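Local coordinates for FACT complex subunit POB3 (Chaetomium thermophilum var. thermophilum, PDB 4KHB), which probably acts within the FACT histone chaperone to reorganise nucleosomes during transcription, replication and repair, and is present here as its N-terminal PH-like region bound to Spt16D, at residues 67-72 / 116-120; 101-106 / 124-129; 129-133 / 180-184; 135-139 / 150-154; 142-146 / 185-189. All blocks are in the same frame, centred on the assembly; numbering follows the deposited sequence.

Contact 1: residues 67-72 / 116-120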
# COMPACT_ATOMS: atom_id res chain seq x y z
N GLN H 67 -4.86 -13.30 -10.19
CA GLN H 67 -5.07 -14.71 -10.52
C GLN H 67 -6.56 -15.01 -10.71
O GLN H 67 -7.42 -14.27 -10.22
CB GLN H 67 -4.47 -15.60 -9.42
CG GLN H 67 -2.94 -15.59 -9.36
CD GLN H 67 -2.39 -16.30 -8.14
OE1 GLN H 67 -3.14 -16.94 -7.39
NE2 GLN H 67 -1.09 -16.18 -7.92
N ARG H 68 -6.87 -16.09 -11.44
CA ARG H 68 -8.25 -16.54 -11.59
C ARG H 68 -8.73 -17.03 -10.23
O ARG H 68 -9.87 -16.80 -9.84
CB ARG H 68 -8.36 -17.67 -12.61
CG ARG H 68 -7.92 -17.33 -14.02
CD ARG H 68 -8.96 -17.81 -15.03
NE ARG H 68 -8.61 -17.47 -16.40
CZ ARG H 68 -9.36 -16.71 -17.19
NH1 ARG H 68 -10.51 -16.21 -16.74
NH2 ARG H 68 -8.98 -16.45 -18.43
N THR H 69 -7.85 -17.74 -9.53
CA THR H 69 -8.04 -18.03 -8.12
C THR H 69 -7.71 -16.75 -7.35
O THR H 69 -7.21 -15.80 -7.94
CB THR H 69 -7.12 -19.18 -7.65
OG1 THR H 69 -5.74 -18.79 -7.79
CG2 THR H 69 -7.36 -20.43 -8.48
N SER H 70 -7.98 -16.72 -6.05
CA SER H 70 -7.78 -15.48 -5.31
C SER H 70 -6.29 -15.27 -5.01
O SER H 70 -5.67 -16.09 -4.32
CB SER H 70 -8.60 -15.47 -4.02
OG SER H 70 -8.57 -14.19 -3.40
N GLY H 71 -5.73 -14.18 -5.52
CA GLY H 71 -4.33 -13.86 -5.27
C GLY H 71 -3.77 -12.74 -6.13
O GLY H 71 -4.26 -12.50 -7.23
N VAL H 72 -2.74 -12.07 -5.63
CA VAL H 72 -2.06 -11.02 -6.39
C VAL H 72 -0.55 -11.26 -6.51
O VAL H 72 0.11 -11.65 -5.54
CB VAL H 72 -2.31 -9.60 -5.81
CG1 VAL H 72 -3.74 -9.16 -6.07
CG2 VAL H 72 -2.01 -9.57 -4.32
N GLY H 116 -12.74 -6.90 -2.22
CA GLY H 116 -12.75 -7.50 -3.53
C GLY H 116 -12.45 -8.99 -3.50
O GLY H 116 -12.59 -9.64 -2.47
N LYS H 117 -12.03 -9.51 -4.65
CA LYS H 117 -11.75 -10.93 -4.82
C LYS H 117 -10.48 -11.38 -4.11
O LYS H 117 -10.45 -12.45 -3.49
CB LYS H 117 -11.66 -11.23 -6.32
CG LYS H 117 -11.35 -12.67 -6.67
CD LYS H 117 -11.42 -12.84 -8.18
CE LYS H 117 -11.11 -14.25 -8.60
NZ LYS H 117 -11.20 -14.42 -10.08
N ALA H 118 -9.43 -10.56 -4.19
CA ALA H 118 -8.14 -10.93 -3.62
C ALA H 118 -7.58 -9.89 -2.66
O ALA H 118 -6.62 -10.16 -1.93
CB ALA H 118 -7.13 -11.21 -4.73
N GLU H 119 -8.17 -8.70 -2.65
CA GLU H 119 -7.63 -7.59 -1.86
C GLU H 119 -8.70 -6.76 -1.17
O GLU H 119 -9.81 -6.61 -1.67
CB GLU H 119 -6.78 -6.66 -2.74
CG GLU H 119 -5.48 -7.26 -3.25
CD GLU H 119 -4.64 -6.26 -4.01
OE1 GLU H 119 -5.13 -5.70 -5.02
OE2 GLU H 119 -3.48 -6.02 -3.60
N LEU H 120 -8.34 -6.22 -0.01
CA LEU H 120 -9.13 -5.16 0.61
C LEU H 120 -8.59 -3.83 0.11
O LEU H 120 -7.43 -3.48 0.37
CB LEU H 120 -9.04 -5.24 2.13
CG LEU H 120 -9.69 -4.10 2.92
CD1 LEU H 120 -11.13 -3.93 2.48
CD2 LEU H 120 -9.63 -4.35 4.42
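Two short hydrogen bonds tie the loop 67-72 to the turn that leads into the strand containing E119 and L120. S70 OG donates to K117 O at 2.6 Å, and K117 NZ donates to R68 O at 2.7 Å. The ammonium reaches its carbonyl because the K117 side chain is fully extended, all four chi angles being t; an exposed loop suits so long and polar a residue. Each partner holds its own shape as well: Q67 N bonds G71 O at 3.1 Å, and G116 N bonds E119 O at 3.0 Å. G71 has phi near 169°, and a side chain there would run into Q67 OE1. A118, with its small methyl, lets the backbones come close, its CB lying 3.4 Å from G71 N and 4.2 Å from V72 CG1. Further in, V72 CG1 rests 3.7 Å from E119 CD, while the carboxylate of E119 forms a salt bridge with K64. The contact thus joins a hairpin loop of the first PH-like domain to a hairpin turn of the second. Its polar bonds both end on main-chain carbonyls, so the match depends on backbone shape more than on paired charges, with one small apolar patch beneath.

Contact 2: residues 101-106 / 124-129. With SO4 (sulfate ion), chain P; SO4 (sulfate ion), chain Q.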
# COMPACT_ATOMS: atom_id res chain seq x y z
N LYS H 101 -4.07 2.00 -13.85
CA LYS H 101 -4.77 2.18 -12.59
C LYS H 101 -4.08 3.23 -11.73
O LYS H 101 -3.21 2.90 -10.93
CB LYS H 101 -4.83 0.85 -11.84
CG LYS H 101 -5.84 0.82 -10.69
CD LYS H 101 -7.27 0.69 -11.21
CE LYS H 101 -8.16 -0.00 -10.19
NZ LYS H 101 -9.58 -0.09 -10.65
N GLU H 102 -4.48 4.49 -11.89
CA GLU H 102 -3.92 5.56 -11.08
C GLU H 102 -4.36 5.43 -9.63
O GLU H 102 -5.51 5.09 -9.33
CB GLU H 102 -4.35 6.94 -11.59
CG GLU H 102 -3.53 7.49 -12.75
CD GLU H 102 -3.81 8.96 -13.00
OE1 GLU H 102 -4.08 9.69 -12.02
OE2 GLU H 102 -3.74 9.39 -14.17
N HIS H 103 -3.42 5.70 -8.72
CA HIS H 103 -3.74 5.75 -7.30
C HIS H 103 -3.94 7.19 -6.84
O HIS H 103 -3.40 8.13 -7.43
CB HIS H 103 -2.65 5.05 -6.49
CG HIS H 103 -2.69 3.56 -6.60
ND1 HIS H 103 -2.42 2.88 -7.77
CD2 HIS H 103 -2.99 2.60 -5.68
CE1 HIS H 103 -2.54 1.58 -7.57
NE2 HIS H 103 -2.88 1.39 -6.31
N SER H 104 -4.72 7.36 -5.77
CA SER H 104 -5.02 8.69 -5.23
C SER H 104 -3.81 9.28 -4.51
O SER H 104 -3.12 8.57 -3.76
CB SER H 104 -6.22 8.62 -4.29
OG SER H 104 -6.53 9.90 -3.77
N LEU H 105 -3.54 10.56 -4.74
CA LEU H 105 -2.38 11.21 -4.12
C LEU H 105 -2.72 12.40 -3.22
O LEU H 105 -1.82 13.10 -2.77
CB LEU H 105 -1.40 11.66 -5.22
CG LEU H 105 -0.72 10.58 -6.06
CD1 LEU H 105 0.14 11.20 -7.15
CD2 LEU H 105 0.11 9.66 -5.19
N ARG H 106 -4.01 12.62 -2.96
CA ARG H 106 -4.42 13.78 -2.16
C ARG H 106 -4.14 13.63 -0.67
O ARG H 106 -4.09 14.62 0.07
CB ARG H 106 -5.85 14.26 -2.46
CG ARG H 106 -6.93 13.20 -2.55
CD ARG H 106 -7.73 13.39 -3.83
NE ARG H 106 -9.15 13.64 -3.62
CZ ARG H 106 -9.92 14.33 -4.46
NH1 ARG H 106 -9.41 14.84 -5.57
NH2 ARG H 106 -11.21 14.51 -4.19
N VAL H 124 -10.40 6.34 -2.61
CA VAL H 124 -10.68 7.76 -2.38
C VAL H 124 -11.28 8.34 -3.65
O VAL H 124 -10.57 8.53 -4.65
CB VAL H 124 -9.40 8.53 -2.02
CG1 VAL H 124 -9.69 10.01 -1.86
CG2 VAL H 124 -8.79 7.97 -0.74
N GLN H 125 -12.58 8.62 -3.62
CA GLN H 125 -13.34 9.01 -4.81
C GLN H 125 -13.09 8.06 -5.98
O GLN H 125 -12.79 8.49 -7.10
CB GLN H 125 -13.06 10.46 -5.20
CG GLN H 125 -13.75 11.47 -4.28
CD GLN H 125 -15.26 11.49 -4.48
OE1 GLN H 125 -15.75 11.35 -5.60
NE2 GLN H 125 -15.99 11.66 -3.39
N ASN H 126 -13.19 6.77 -5.68
CA ASN H 126 -13.09 5.69 -6.67
C ASN H 126 -11.69 5.44 -7.24
O ASN H 126 -11.54 4.75 -8.25
CB ASN H 126 -14.13 5.84 -7.78
CG ASN H 126 -15.46 5.20 -7.42
OD1 ASN H 126 -15.59 3.98 -7.38
ND2 ASN H 126 -16.47 6.03 -7.16
N ARG H 127 -10.67 5.99 -6.59
CA ARG H 127 -9.29 5.67 -6.92
C ARG H 127 -8.58 5.14 -5.69
O ARG H 127 -8.66 5.73 -4.61
CB ARG H 127 -8.57 6.90 -7.49
CG ARG H 127 -9.14 7.40 -8.81
CD ARG H 127 -8.34 8.54 -9.41
NE ARG H 127 -8.98 9.09 -10.59
CZ ARG H 127 -8.80 10.33 -11.04
NH1 ARG H 127 -7.98 11.16 -10.41
NH2 ARG H 127 -9.44 10.74 -12.13
N PRO H 128 -7.88 4.01 -5.84
CA PRO H 128 -7.25 3.31 -4.72
C PRO H 128 -6.14 4.13 -4.08
O PRO H 128 -5.26 4.64 -4.78
CB PRO H 128 -6.67 2.05 -5.37
CG PRO H 128 -6.49 2.40 -6.81
CD PRO H 128 -7.64 3.32 -7.13
N ALA H 129 -6.18 4.26 -2.76
CA ALA H 129 -5.07 4.85 -2.02
C ALA H 129 -4.07 3.76 -1.68
O ALA H 129 -2.86 3.95 -1.80
CB ALA H 129 -5.56 5.54 -0.76
S SO4 P . -6.51 11.85 -6.87
O1 SO4 P . -7.24 13.03 -7.31
O2 SO4 P . -6.26 10.97 -8.01
O3 SO4 P . -5.25 12.24 -6.28
O4 SO4 P . -7.30 11.12 -5.89
S SO4 Q . -9.70 14.31 -11.67
O1 SO4 Q . -9.89 15.65 -12.21
O2 SO4 Q . -9.85 13.32 -12.73
O3 SO4 Q . -8.35 14.21 -11.12
O4 SO4 Q . -10.67 14.06 -10.62
O HOH W 1 -1.71 6.34 -3.04
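An anion-binding corner forms where segment 101-106, extended as far as S104 and leading from strand 98-100 toward the second PH-like domain, crosses a type I' beta turn, V124 to R127. Q125 and N126 both have positive phi, as a type I' turn requires; the asparagine N126 tolerates this well. R127 N to V124 O (3.2 Å) closes the turn, and V124 N to R127 O (2.7 Å) pairs the strands beside it. S104 N donates to P128 O at 2.9 Å; P128 has no N-H of its own, but its carbonyl pairs here, and it presents its CG to one face of the H103 ring, 3.8 Å from the centroid, a CH-pi contact. The far nitrogen of H103, NE2, is bonded to E131. A water bridges S104 O (2.7 Å) and A129 O (2.9 Å). The sulfate of chain P, probably from the crystallisation liquor, accepts from S104 OG (2.6 Å to O4), L105 N (2.8 Å to O3) and R127 NH1 (3.0 Å to O2), with a weak bond from R106 NH1 (3.3 Å to O1). R127 also grips the chain Q sulfate, NH2 lying 2.7 Å from its O2. Backbone groups of L105 and R106 bond the SPT16D chain. Two arginines, a serine hydroxyl and a backbone N-H therefore make a positively charged surface able to hold tetrahedral anions.

Contact 3: residues 129-133 / 180-184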
# COMPACT_ATOMS: atom_id res chain seq x y z
N ALA H 129 -6.18 4.26 -2.76
CA ALA H 129 -5.07 4.85 -2.02
C ALA H 129 -4.07 3.76 -1.68
O ALA H 129 -2.86 3.95 -1.80
CB ALA H 129 -5.56 5.54 -0.76
N PHE H 130 -4.60 2.61 -1.26
CA PHE H 130 -3.78 1.43 -0.97
C PHE H 130 -4.57 0.12 -1.04
O PHE H 130 -5.81 0.13 -0.99
CB PHE H 130 -3.07 1.57 0.38
CG PHE H 130 -4.00 1.72 1.54
CD1 PHE H 130 -4.40 0.61 2.28
CD2 PHE H 130 -4.47 2.97 1.92
CE1 PHE H 130 -5.24 0.75 3.37
CE2 PHE H 130 -5.32 3.12 3.00
CZ PHE H 130 -5.70 2.01 3.73
N GLU H 131 -3.86 -0.99 -1.14
CA GLU H 131 -4.49 -2.31 -1.24
C GLU H 131 -3.84 -3.28 -0.25
O GLU H 131 -2.62 -3.26 -0.06
CB GLU H 131 -4.35 -2.86 -2.66
CG GLU H 131 -4.98 -2.00 -3.74
CD GLU H 131 -3.96 -1.22 -4.53
OE1 GLU H 131 -2.82 -1.07 -4.04
OE2 GLU H 131 -4.28 -0.77 -5.65
N ILE H 132 -4.66 -4.12 0.38
CA ILE H 132 -4.16 -5.15 1.28
C ILE H 132 -4.61 -6.54 0.82
O ILE H 132 -5.80 -6.86 0.87
CB ILE H 132 -4.64 -4.92 2.72
CG1 ILE H 132 -4.15 -3.56 3.22
CG2 ILE H 132 -4.11 -6.01 3.64
CD1 ILE H 132 -5.16 -2.80 4.03
N PRO H 133 -3.66 -7.36 0.36
CA PRO H 133 -3.95 -8.73 -0.08
C PRO H 133 -4.40 -9.60 1.09
O PRO H 133 -3.83 -9.50 2.17
CB PRO H 133 -2.60 -9.23 -0.63
CG PRO H 133 -1.75 -8.01 -0.80
CD PRO H 133 -2.24 -6.99 0.18
N GLU H 180 -0.81 -3.27 12.11
CA GLU H 180 -2.27 -3.22 12.22
C GLU H 180 -2.86 -2.02 11.47
O GLU H 180 -2.24 -0.95 11.42
CB GLU H 180 -2.66 -3.15 13.70
CG GLU H 180 -4.15 -3.19 13.98
CD GLU H 180 -4.47 -2.90 15.43
OE1 GLU H 180 -4.09 -1.81 15.92
OE2 GLU H 180 -5.09 -3.76 16.09
N ILE H 181 -4.04 -2.21 10.89
CA ILE H 181 -4.81 -1.09 10.34
C ILE H 181 -6.23 -1.17 10.88
O ILE H 181 -6.83 -2.25 10.92
CB ILE H 181 -4.87 -1.12 8.79
CG1 ILE H 181 -3.46 -1.27 8.21
CG2 ILE H 181 -5.52 0.16 8.26
CD1 ILE H 181 -3.40 -1.17 6.70
N ARG H 182 -6.77 -0.03 11.29
CA ARG H 182 -8.14 0.04 11.79
C ARG H 182 -9.01 0.91 10.90
O ARG H 182 -8.62 2.02 10.52
CB ARG H 182 -8.14 0.56 13.23
CG ARG H 182 -7.33 -0.30 14.18
CD ARG H 182 -7.49 0.12 15.63
NE ARG H 182 -6.66 -0.67 16.53
CZ ARG H 182 -6.89 -0.81 17.83
NH1 ARG H 182 -7.94 -0.21 18.38
NH2 ARG H 182 -6.08 -1.55 18.57
N PHE H 183 -10.20 0.42 10.58
CA PHE H 183 -11.11 1.17 9.72
C PHE H 183 -12.38 1.50 10.49
O PHE H 183 -12.86 0.69 11.28
CB PHE H 183 -11.48 0.35 8.48
CG PHE H 183 -10.32 0.06 7.58
CD1 PHE H 183 -9.96 0.96 6.58
CD2 PHE H 183 -9.59 -1.11 7.71
CE1 PHE H 183 -8.89 0.70 5.74
CE2 PHE H 183 -8.52 -1.38 6.87
CZ PHE H 183 -8.17 -0.48 5.89
N TYR H 184 -12.91 2.70 10.28
CA TYR H 184 -14.24 3.03 10.76
C TYR H 184 -15.21 2.84 9.61
O TYR H 184 -15.19 3.59 8.63
CB TYR H 184 -14.30 4.47 11.29
CG TYR H 184 -15.70 4.92 11.62
CD1 TYR H 184 -16.34 4.46 12.76
CD2 TYR H 184 -16.37 5.82 10.80
CE1 TYR H 184 -17.62 4.86 13.06
CE2 TYR H 184 -17.64 6.24 11.11
CZ TYR H 184 -18.27 5.75 12.24
OH TYR H 184 -19.54 6.16 12.55
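F130 and I181 each bury the most surface, with I132 close behind, and together they bring two strands of the second PH-like domain face to face. I132 CD1 meets I181 CD1 at 3.6 Å, the tightest touch, while the F130 ring lies against the same methyl, CE1 to CD1 at 4.3 Å. F183 completes the cluster by offering its ring edge: its CE1 is 4.0 Å from F130 CZ, and its CZ is 4.2 Å from I132 CD1. Branched and aromatic side chains fit because the backbones are far apart; the strand axes approach to 11.4 Å at 115°, and no hydrogen bond crosses the gap. The cluster forms part of the core between the two nearly orthogonal sheets of the PH-type fold. On one side, I132 and F130 pair with strand 119-124; on the other, I181 and F183 pair with strand 147-152, whose F152 also packs on I132. Residues 180-184 form an antiparallel ladder with a strand of the SPT16D chain, continuing the sheet across the heterodimer interface.

Contact 4: residues 135-139 / 150-154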
# COMPACT_ATOMS: atom_id res chain seq x y z
N SER H 135 -4.00 -12.65 1.67
CA SER H 135 -2.97 -13.59 2.08
C SER H 135 -2.04 -13.01 3.14
O SER H 135 -1.35 -13.76 3.85
CB SER H 135 -2.16 -14.05 0.86
OG SER H 135 -1.54 -12.96 0.21
N GLU H 136 -2.01 -11.69 3.26
CA GLU H 136 -1.17 -11.03 4.25
C GLU H 136 -1.85 -10.89 5.61
O GLU H 136 -1.18 -10.67 6.62
CB GLU H 136 -0.76 -9.64 3.75
CG GLU H 136 0.23 -9.66 2.60
CD GLU H 136 1.60 -10.16 3.03
OE1 GLU H 136 2.14 -9.62 4.02
OE2 GLU H 136 2.12 -11.09 2.38
N ILE H 137 -3.17 -11.03 5.63
CA ILE H 137 -3.95 -10.75 6.83
C ILE H 137 -3.96 -11.92 7.81
O ILE H 137 -4.37 -13.03 7.47
CB ILE H 137 -5.40 -10.34 6.46
CG1 ILE H 137 -5.39 -9.08 5.59
CG2 ILE H 137 -6.24 -10.13 7.72
CD1 ILE H 137 -6.77 -8.63 5.13
N ALA H 138 -3.52 -11.65 9.04
CA ALA H 138 -3.46 -12.67 10.09
C ALA H 138 -4.81 -12.77 10.80
O ALA H 138 -5.27 -13.87 11.11
CB ALA H 138 -2.35 -12.35 11.09
N ASN H 139 -5.43 -11.62 11.05
CA ASN H 139 -6.73 -11.61 11.70
C ASN H 139 -7.60 -10.40 11.35
O ASN H 139 -7.09 -9.33 11.02
CB ASN H 139 -6.58 -11.70 13.22
CG ASN H 139 -7.13 -12.99 13.78
OD1 ASN H 139 -6.42 -13.99 13.87
ND2 ASN H 139 -8.40 -12.97 14.17
N VAL H 150 -7.60 -4.89 11.28
CA VAL H 150 -6.95 -5.84 10.38
C VAL H 150 -5.51 -6.00 10.83
O VAL H 150 -4.72 -5.05 10.74
CB VAL H 150 -7.00 -5.36 8.92
CG1 VAL H 150 -6.32 -6.37 8.01
CG2 VAL H 150 -8.43 -5.15 8.47
N GLU H 151 -5.17 -7.19 11.30
CA GLU H 151 -3.87 -7.43 11.91
C GLU H 151 -2.93 -8.26 11.05
O GLU H 151 -3.37 -9.13 10.29
CB GLU H 151 -4.03 -8.08 13.29
CG GLU H 151 -5.33 -7.74 14.00
CD GLU H 151 -5.33 -8.18 15.45
OE1 GLU H 151 -6.39 -8.08 16.10
OE2 GLU H 151 -4.27 -8.62 15.94
N PHE H 152 -1.64 -7.99 11.17
CA PHE H 152 -0.62 -8.69 10.41
C PHE H 152 0.36 -9.40 11.33
O PHE H 152 0.49 -9.04 12.51
CB PHE H 152 0.11 -7.71 9.49
CG PHE H 152 -0.81 -6.91 8.62
CD1 PHE H 152 -1.28 -7.43 7.43
CD2 PHE H 152 -1.22 -5.64 9.01
CE1 PHE H 152 -2.13 -6.69 6.62
CE2 PHE H 152 -2.07 -4.90 8.21
CZ PHE H 152 -2.53 -5.42 7.01
N ALA H 153 1.05 -10.40 10.80
CA ALA H 153 2.07 -11.13 11.56
C ALA H 153 3.41 -11.00 10.86
O ALA H 153 3.86 -11.94 10.20
CB ALA H 153 1.69 -12.59 11.69
N PRO H 154 4.06 -9.83 11.00
CA PRO H 154 5.34 -9.62 10.33
C PRO H 154 6.45 -10.45 10.96
O PRO H 154 7.44 -10.75 10.30
CB PRO H 154 5.59 -8.12 10.55
CG PRO H 154 4.89 -7.82 11.83
CD PRO H 154 3.65 -8.66 11.80
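Apolar packing lies at the centre of this beta hairpin, formed by strands 137-144 and 147-152 of the second PH-like domain and marked by a classic beta bulge. I137 reaches V150 with CD1 to CG1 at 3.7 Å, and its CG1 lies 4.2 Å from F152 CE1. These branched and aromatic groups face the interior, where I132 packs on both I137 and F152, so bulk is an advantage there. The F152 ring also reaches across to the start of the other segment, its CD1 3.3 Å from E136 O, which sits at the ring edge. Toward the outside the residues shrink: the small methyls of A138 and A153 meet, CB to CB, at 4.1 Å. The bulge itself sets A138 and N139 together opposite E151. A138 takes a helical-region conformation (phi -85°, psi -41°), which turns both of their N-H groups onto E151 O: A138 N at 2.8 Å, and N139 N in a weak bond at 3.3 Å. At the polar edge E151 OE1 is bonded to N141, two residues beyond N139. The buried E136 carboxylate is satisfied by the backbone N-H of A171; glutamates suit places where such donors lie near. Past the bulge regular antiparallel pairing resumes, E151 N donating almost straight to N139 O at 2.9 Å with an angle of 177°.

Contact 5: residues 142-146 / 185-189; sequences LAGRN and IPGTT
At the far end of the second PH-like domain's beta sandwich, the turn of the hairpin of strands 137-144 and 147-152 is wrapped by the last ordered residues after strand 177-184. The nearest CA atoms are those of N146 and P186, 5.4 Å apart. In segment 142-146, L142 is extended (-75/125), A143 takes -110/-4, G144 157/-155, where a side chain would collide with the carbonyl oxygen of A143, R145 -108/138, and the R145-N146 peptide is cis. N146 (-106/87) points into the contact with chi1 -69° and chi2 -95°. Segment 185-189 starts extended at I185 (-127/104) and P186 (-64/158), then bends at G187 (61/33), a positive phi easy without a side chain, and continues through the poorly ordered T188 (-121/3) back over N146. N146 satisfies donors with two oxygens. Its backbone O accepts I185 N at 3.0 Å, angle 149°, carrying the sheet pairing one step beyond strand 177-184. Its side-chain OD1 takes T189 N in a weak bond, 3.4 Å at 130°; G187 N and T188 N, at 3.8 and 4.1 Å from OD1, are too far. Asparagine suits this place: its amide oxygen, on a short side chain, can accept from the main chain curling over it. N146 CB lies 3.9 Å from P186 CA, N146 OD1 3.1 Å from T189 CB, and T189, with chi1 m, sets its CG2 3.5 Å from R145 CB.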
# COMPACT_ATOMS: atom_id res chain seq x y z
N LEU H 142 -13.55 -7.22 15.11
CA LEU H 142 -14.41 -6.11 15.51
C LEU H 142 -13.77 -5.48 16.73
O LEU H 142 -13.52 -6.16 17.73
CB LEU H 142 -15.82 -6.60 15.84
CG LEU H 142 -16.91 -5.54 16.01
CD1 LEU H 142 -17.34 -4.96 14.68
CD2 LEU H 142 -18.12 -6.09 16.77
N ALA H 143 -13.53 -4.18 16.66
CA ALA H 143 -12.80 -3.49 17.71
C ALA H 143 -13.70 -2.57 18.51
O ALA H 143 -13.26 -1.95 19.49
CB ALA H 143 -11.64 -2.72 17.12
N GLY H 144 -14.95 -2.47 18.09
CA GLY H 144 -15.93 -1.63 18.75
C GLY H 144 -17.02 -1.30 17.76
O GLY H 144 -17.24 -2.06 16.81
N ARG H 145 -17.72 -0.19 17.96
CA ARG H 145 -18.56 0.35 16.89
C ARG H 145 -17.89 1.61 16.36
O ARG H 145 -17.35 2.40 17.14
CB ARG H 145 -19.95 0.70 17.41
CG ARG H 145 -20.01 1.83 18.43
CD ARG H 145 -21.45 2.15 18.75
NE ARG H 145 -21.76 1.84 20.14
CZ ARG H 145 -22.75 1.04 20.52
NH1 ARG H 145 -23.48 0.42 19.60
NH2 ARG H 145 -22.97 0.81 21.80
N ASN H 146 -17.88 1.79 15.05
CA ASN H 146 -18.17 0.76 14.06
C ASN H 146 -16.72 0.58 13.61
O ASN H 146 -16.28 1.21 12.65
CB ASN H 146 -19.04 1.35 12.95
CG ASN H 146 -20.44 1.68 13.42
OD1 ASN H 146 -21.36 0.88 13.28
ND2 ASN H 146 -20.59 2.84 14.06
N ILE H 185 -16.08 1.84 9.75
CA ILE H 185 -17.04 1.49 8.71
C ILE H 185 -18.45 1.46 9.30
O ILE H 185 -18.81 0.50 9.97
CB ILE H 185 -16.72 0.12 8.08
CG1 ILE H 185 -15.27 0.06 7.58
CG2 ILE H 185 -17.69 -0.19 6.94
CD1 ILE H 185 -14.87 -1.26 6.97
N PRO H 186 -19.24 2.50 9.02
CA PRO H 186 -20.61 2.56 9.56
C PRO H 186 -21.50 1.45 9.01
O PRO H 186 -21.24 0.92 7.93
CB PRO H 186 -21.13 3.94 9.11
CG PRO H 186 -20.06 4.57 8.28
CD PRO H 186 -18.93 3.62 8.11
N GLY H 187 -22.57 1.14 9.74
CA GLY H 187 -23.44 0.02 9.45
C GLY H 187 -23.07 -1.46 9.42
O GLY H 187 -23.61 -2.23 8.62
N THR H 188 -22.12 -1.85 10.27
CA THR H 188 -22.09 -3.27 10.61
C THR H 188 -22.28 -3.42 12.13
O THR H 188 -22.22 -4.53 12.66
CB THR H 188 -20.81 -3.99 10.14
OG1 THR H 188 -20.14 -3.20 9.16
CG2 THR H 188 -21.17 -5.35 9.52
N THR H 189 -22.48 -2.29 12.81
CA THR H 189 -22.90 -2.31 14.21
C THR H 189 -24.33 -1.81 14.39
O THR H 189 -25.26 -2.60 14.54
CB THR H 189 -21.97 -1.50 15.14
OG1 THR H 189 -20.69 -2.14 15.24
CG2 THR H 189 -22.58 -1.38 16.52

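How the contacts relate
Contact 3 is the buried centre, and the others extend from it. Contact 4, 11 Å away between centres, shares its core: I132 CG2 touches F152 CE1 at 3.6 Å, and V150 N lies 2.8 Å from I181 O. Contact 2 takes A129 in common with contact 3 and meets it again where H103 NE2 approaches E131 OE2 at 2.6 Å. Contact 1 reaches the same sheet through L120 N and I132 O, 2.8 Å apart. Contacts 1 and 2, with centres 19 Å apart, thus fasten different parts of the first domain and linker to this one sheet. Contact 5 closes the other sheet's far end, about 24 Å from the sulfate-bearing contact 2 between centres.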